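Local coordinates for sialidase domain-containing protein (Dyadobacter fermentans, PDB 5HX0) that is of unknown function but has a sialidase-like beta-propeller fold with a BNR repeat-like domain, consistent with a relationship to non-viral sialidases, at residues 307-315 with 325-333. Residues are numbered along the deposited sequence; the frame is centred on the assembly and turned at random.
Sequences MGFQGHPMH and LLSYGYRHK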
loop_
_atom_site.group_PDB
_atom_site.type_symbol
_atom_site.label_atom_id
_atom_site.label_comp_id
_atom_site.label_asym_id
_atom_site.label_seq_id
_atom_site.Cartn_x
_atom_site.Cartn_y
_atom_site.Cartn_z
HETATM N N MSE A 307 20.877 -11.364 -31.445
HETATM C CA MSE A 307 21.867 -10.290 -31.513
HETATM C C MSE A 307 23.296 -10.798 -31.383
HETATM O O MSE A 307 24.242 -10.099 -31.762
HETATM C CB MSE A 307 21.573 -9.229 -30.454
HETATM C CG MSE A 307 20.403 -8.371 -30.885
HETATM SE SE MSE A 307 20.302 -6.697 -29.893
HETATM C CE MSE A 307 19.620 -7.504 -28.282
ATOM N N GLY A 308 23.456 -12.017 -30.876
ATOM C CA GLY A 308 24.764 -12.634 -30.751
ATOM C C GLY A 308 25.382 -12.588 -29.372
ATOM O O GLY A 308 26.588 -12.812 -29.252
ATOM N N PHE A 309 24.606 -12.305 -28.328
ATOM C CA PHE A 309 25.148 -12.300 -26.973
ATOM C C PHE A 309 24.055 -12.693 -25.987
ATOM O O PHE A 309 22.866 -12.686 -26.320
ATOM C CB PHE A 309 25.741 -10.937 -26.606
ATOM C CG PHE A 309 24.730 -9.798 -26.585
ATOM C CD1 PHE A 309 24.485 -9.041 -27.726
ATOM C CD2 PHE A 309 24.066 -9.462 -25.411
ATOM C CE1 PHE A 309 23.571 -7.983 -27.696
ATOM C CE2 PHE A 309 23.151 -8.396 -25.362
ATOM C CZ PHE A 309 22.899 -7.661 -26.505
ATOM N N GLN A 310 24.481 -13.046 -24.770
ATOM C CA GLN A 310 23.582 -13.351 -23.662
ATOM C C GLN A 310 23.368 -12.119 -22.791
ATOM O O GLN A 310 24.311 -11.373 -22.497
ATOM C CB GLN A 310 24.141 -14.468 -22.774
ATOM C CG GLN A 310 24.307 -15.821 -23.415
ATOM C CD GLN A 310 24.867 -16.844 -22.429
ATOM O OE1 GLN A 310 25.969 -16.677 -21.909
ATOM N NE2 GLN A 310 24.094 -17.890 -22.150
ATOM N N GLY A 311 22.134 -11.932 -22.364
ATOM C CA GLY A 311 21.782 -10.891 -21.415
ATOM C C GLY A 311 20.295 -10.627 -21.447
ATOM O O GLY A 311 19.603 -10.908 -22.433
ATOM N N HIS A 312 19.800 -10.066 -20.346
ATOM C CA HIS A 312 18.397 -9.711 -20.204
ATOM C C HIS A 312 18.171 -8.972 -18.882
ATOM O O HIS A 312 18.973 -9.059 -17.971
ATOM C CB HIS A 312 17.495 -10.959 -20.232
ATOM C CG HIS A 312 17.543 -11.762 -18.970
ATOM N ND1 HIS A 312 18.207 -12.968 -18.886
ATOM C CD2 HIS A 312 16.998 -11.546 -17.746
ATOM C CE1 HIS A 312 18.070 -13.460 -17.666
ATOM N NE2 HIS A 312 17.343 -12.617 -16.953
ATOM N N PRO A 313 17.069 -8.219 -18.784
ATOM C CA PRO A 313 16.322 -7.739 -19.936
ATOM C C PRO A 313 17.106 -6.558 -20.519
ATOM O O PRO A 313 18.131 -6.183 -19.945
ATOM C CB PRO A 313 14.986 -7.296 -19.329
ATOM C CG PRO A 313 15.387 -6.779 -17.954
ATOM C CD PRO A 313 16.579 -7.653 -17.518
HETATM N N MSE A 314 16.627 -5.975 -21.607
HETATM C CA MSE A 314 17.340 -4.909 -22.300
HETATM C C MSE A 314 16.633 -3.566 -22.115
HETATM O O MSE A 314 15.407 -3.531 -21.975
HETATM C CB MSE A 314 17.468 -5.228 -23.806
HETATM C CG MSE A 314 18.807 -5.910 -24.216
HETATM SE SE MSE A 314 18.993 -7.675 -23.455
HETATM C CE MSE A 314 17.406 -8.590 -24.136
ATOM N N HIS A 315 17.417 -2.482 -22.109
ATOM C CA HIS A 315 16.911 -1.114 -22.095
ATOM C C HIS A 315 17.718 -0.289 -23.090
ATOM O O HIS A 315 18.942 -0.418 -23.140
ATOM C CB HIS A 315 17.028 -0.454 -20.688
ATOM C CG HIS A 315 16.556 0.965 -20.671
ATOM N ND1 HIS A 315 17.413 2.040 -20.800
ATOM C CD2 HIS A 315 15.305 1.486 -20.634
ATOM C CE1 HIS A 315 16.711 3.161 -20.808
ATOM N NE2 HIS A 315 15.429 2.852 -20.735
ATOM N N LEU A 325 22.576 3.615 -26.263
ATOM C CA LEU A 325 23.104 2.809 -25.170
ATOM C C LEU A 325 22.123 1.681 -24.868
ATOM O O LEU A 325 20.989 1.939 -24.455
ATOM C CB LEU A 325 23.339 3.654 -23.918
ATOM C CG LEU A 325 23.863 2.853 -22.710
ATOM C CD1 LEU A 325 25.266 2.322 -22.987
ATOM C CD2 LEU A 325 23.842 3.742 -21.464
ATOM N N LEU A 326 22.551 0.438 -25.090
ATOM C CA LEU A 326 21.752 -0.753 -24.801
ATOM C C LEU A 326 22.325 -1.392 -23.548
ATOM O O LEU A 326 23.438 -1.907 -23.582
ATOM C CB LEU A 326 21.804 -1.732 -25.980
ATOM C CG LEU A 326 20.900 -2.965 -25.911
ATOM C CD1 LEU A 326 19.436 -2.572 -26.050
ATOM C CD2 LEU A 326 21.301 -3.950 -27.008
ATOM N N SER A 327 21.588 -1.353 -22.438
ATOM C CA SER A 327 22.089 -1.966 -21.215
ATOM C C SER A 327 21.269 -3.206 -20.877
ATOM O O SER A 327 20.086 -3.303 -21.225
ATOM C CB SER A 327 22.064 -0.975 -20.048
ATOM O OG SER A 327 20.767 -0.466 -19.849
ATOM N N TYR A 328 21.907 -4.153 -20.192
ATOM C CA TYR A 328 21.259 -5.419 -19.861
ATOM C C TYR A 328 21.911 -6.067 -18.651
ATOM O O TYR A 328 23.077 -5.823 -18.340
ATOM C CB TYR A 328 21.298 -6.405 -21.033
ATOM C CG TYR A 328 22.617 -6.436 -21.775
ATOM C CD1 TYR A 328 22.877 -5.517 -22.785
ATOM C CD2 TYR A 328 23.571 -7.403 -21.501
ATOM C CE1 TYR A 328 24.069 -5.535 -23.486
ATOM C CE2 TYR A 328 24.792 -7.429 -22.211
ATOM C CZ TYR A 328 25.018 -6.492 -23.200
ATOM O OH TYR A 328 26.196 -6.477 -23.928
ATOM N N GLY A 329 21.133 -6.921 -17.980
ATOM C CA GLY A 329 21.681 -7.731 -16.917
ATOM C C GLY A 329 22.455 -8.913 -17.470
ATOM O O GLY A 329 22.174 -9.427 -18.558
ATOM N N TYR A 330 23.458 -9.345 -16.715
ATOM C CA TYR A 330 24.288 -10.485 -17.104
ATOM C C TYR A 330 24.243 -11.499 -15.968
ATOM O O TYR A 330 25.049 -11.456 -15.036
ATOM C CB TYR A 330 25.718 -10.062 -17.410
ATOM C CG TYR A 330 26.512 -11.136 -18.113
ATOM C CD1 TYR A 330 26.262 -11.457 -19.438
ATOM C CD2 TYR A 330 27.516 -11.832 -17.447
ATOM C CE1 TYR A 330 27.016 -12.443 -20.101
ATOM C CE2 TYR A 330 28.260 -12.810 -18.094
ATOM C CZ TYR A 330 28.007 -13.107 -19.416
ATOM O OH TYR A 330 28.754 -14.078 -20.049
ATOM N N ARG A 331 23.309 -12.434 -16.067
ATOM C CA ARG A 331 23.081 -13.408 -15.004
ATOM C C ARG A 331 23.843 -14.691 -15.287
ATOM O O ARG A 331 23.299 -15.787 -15.280
ATOM C CB ARG A 331 21.585 -13.657 -14.830
ATOM C CG ARG A 331 20.870 -12.476 -14.112
ATOM C CD ARG A 331 19.363 -12.478 -14.371
ATOM N NE ARG A 331 18.627 -11.645 -13.420
ATOM C CZ ARG A 331 17.298 -11.641 -13.277
ATOM N NH1 ARG A 331 16.738 -10.861 -12.357
ATOM N NH2 ARG A 331 16.521 -12.404 -14.048
ATOM N N HIS A 332 25.127 -14.521 -15.601
ATOM C CA HIS A 332 26.083 -15.615 -15.758
ATOM C C HIS A 332 27.364 -15.189 -15.063
ATOM O O HIS A 332 27.533 -14.020 -14.721
ATOM C CB HIS A 332 26.330 -15.928 -17.235
ATOM C CG HIS A 332 25.069 -16.020 -18.030
ATOM N ND1 HIS A 332 24.338 -17.183 -18.126
ATOM C CD2 HIS A 332 24.372 -15.079 -18.709
ATOM C CE1 HIS A 332 23.265 -16.966 -18.866
ATOM N NE2 HIS A 332 23.256 -15.693 -19.225
ATOM N N LYS A 333 28.273 -16.132 -14.833
ATOM C CA LYS A 333 29.561 -15.770 -14.233
ATOM C C LYS A 333 30.389 -14.939 -15.199
ATOM O O LYS A 333 30.513 -15.281 -16.372
ATOM C CB LYS A 333 30.361 -17.019 -13.818
ATOM C CG LYS A 333 29.632 -17.957 -12.864
ATOM C CD LYS A 333 28.936 -17.205 -11.723
ATOM C CE LYS A 333 29.615 -17.423 -10.361
ATOM N NZ LYS A 333 29.028 -16.541 -9.282
HETATM O O HOH W 1 27.982 -14.978 -22.488
HETATM O O HOH W 2 20.260 1.805 -21.510
#
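Tyr-328 packs its ring against Phe-309, in the link 308-313. At the root of the side chain, Met-314 SE (a selenomethionine) lies 3.6 Å from Tyr-328 CB; the selenium is oblique to the ring, 5.1 Å from its centroid, a Met-aromatic contact. CG sits between the backbone N and the carbonyl carbon (chi1 42°), which turns the ring toward Phe-309 and Gly-311; Tyr-328 CD2 lies 3.9 Å from Gly-311 CA. Farther out, Phe-309 CE2 lies over one face of the Tyr-328 ring, 3.4 Å from Tyr-328 CZ and offset toward the rim, the ring planes inclined at 31°. The hydroxyl OH, at the tip, is hydrogen-bonded to Glu-354 and Arg-340.

Toward 333, the amide of Gln-310, its NE2 hydrogen-bonded to Gly-286 O, stacks on the His-332 ring, planes 17° apart, with OE1 over the ring centre. Asp-287 takes His-332 NE2 on one carboxylate oxygen and His-312 ND1 on the other, so one acid fixes both imidazoles. His-312 NE2 accepts a weak bond in the ring plane from Arg-331 NH2 (3.0 Å); Arg-331 NE bonds to Leu-366 O.

His-315 and Ser-327 form an antiparallel hydrogen-bonded pair, each N donating to the other's O; farther along, His-312 N donates to Gly-329 O (3.0 Å). Water 2 links His-315 ND1, Ser-327 OG and Leu-325 O. Strands 314-318 and 324-330 form the first hairpin of a four-stranded antiparallel propeller blade; 308-313 leads over from strand 305-307, the last of the preceding blade. Strands 276-283 and 288-294 of that blade pack against Met-307 and Met-314, while strand 367-375 of another sheet meets Pro-313, Ser-327 and Arg-331.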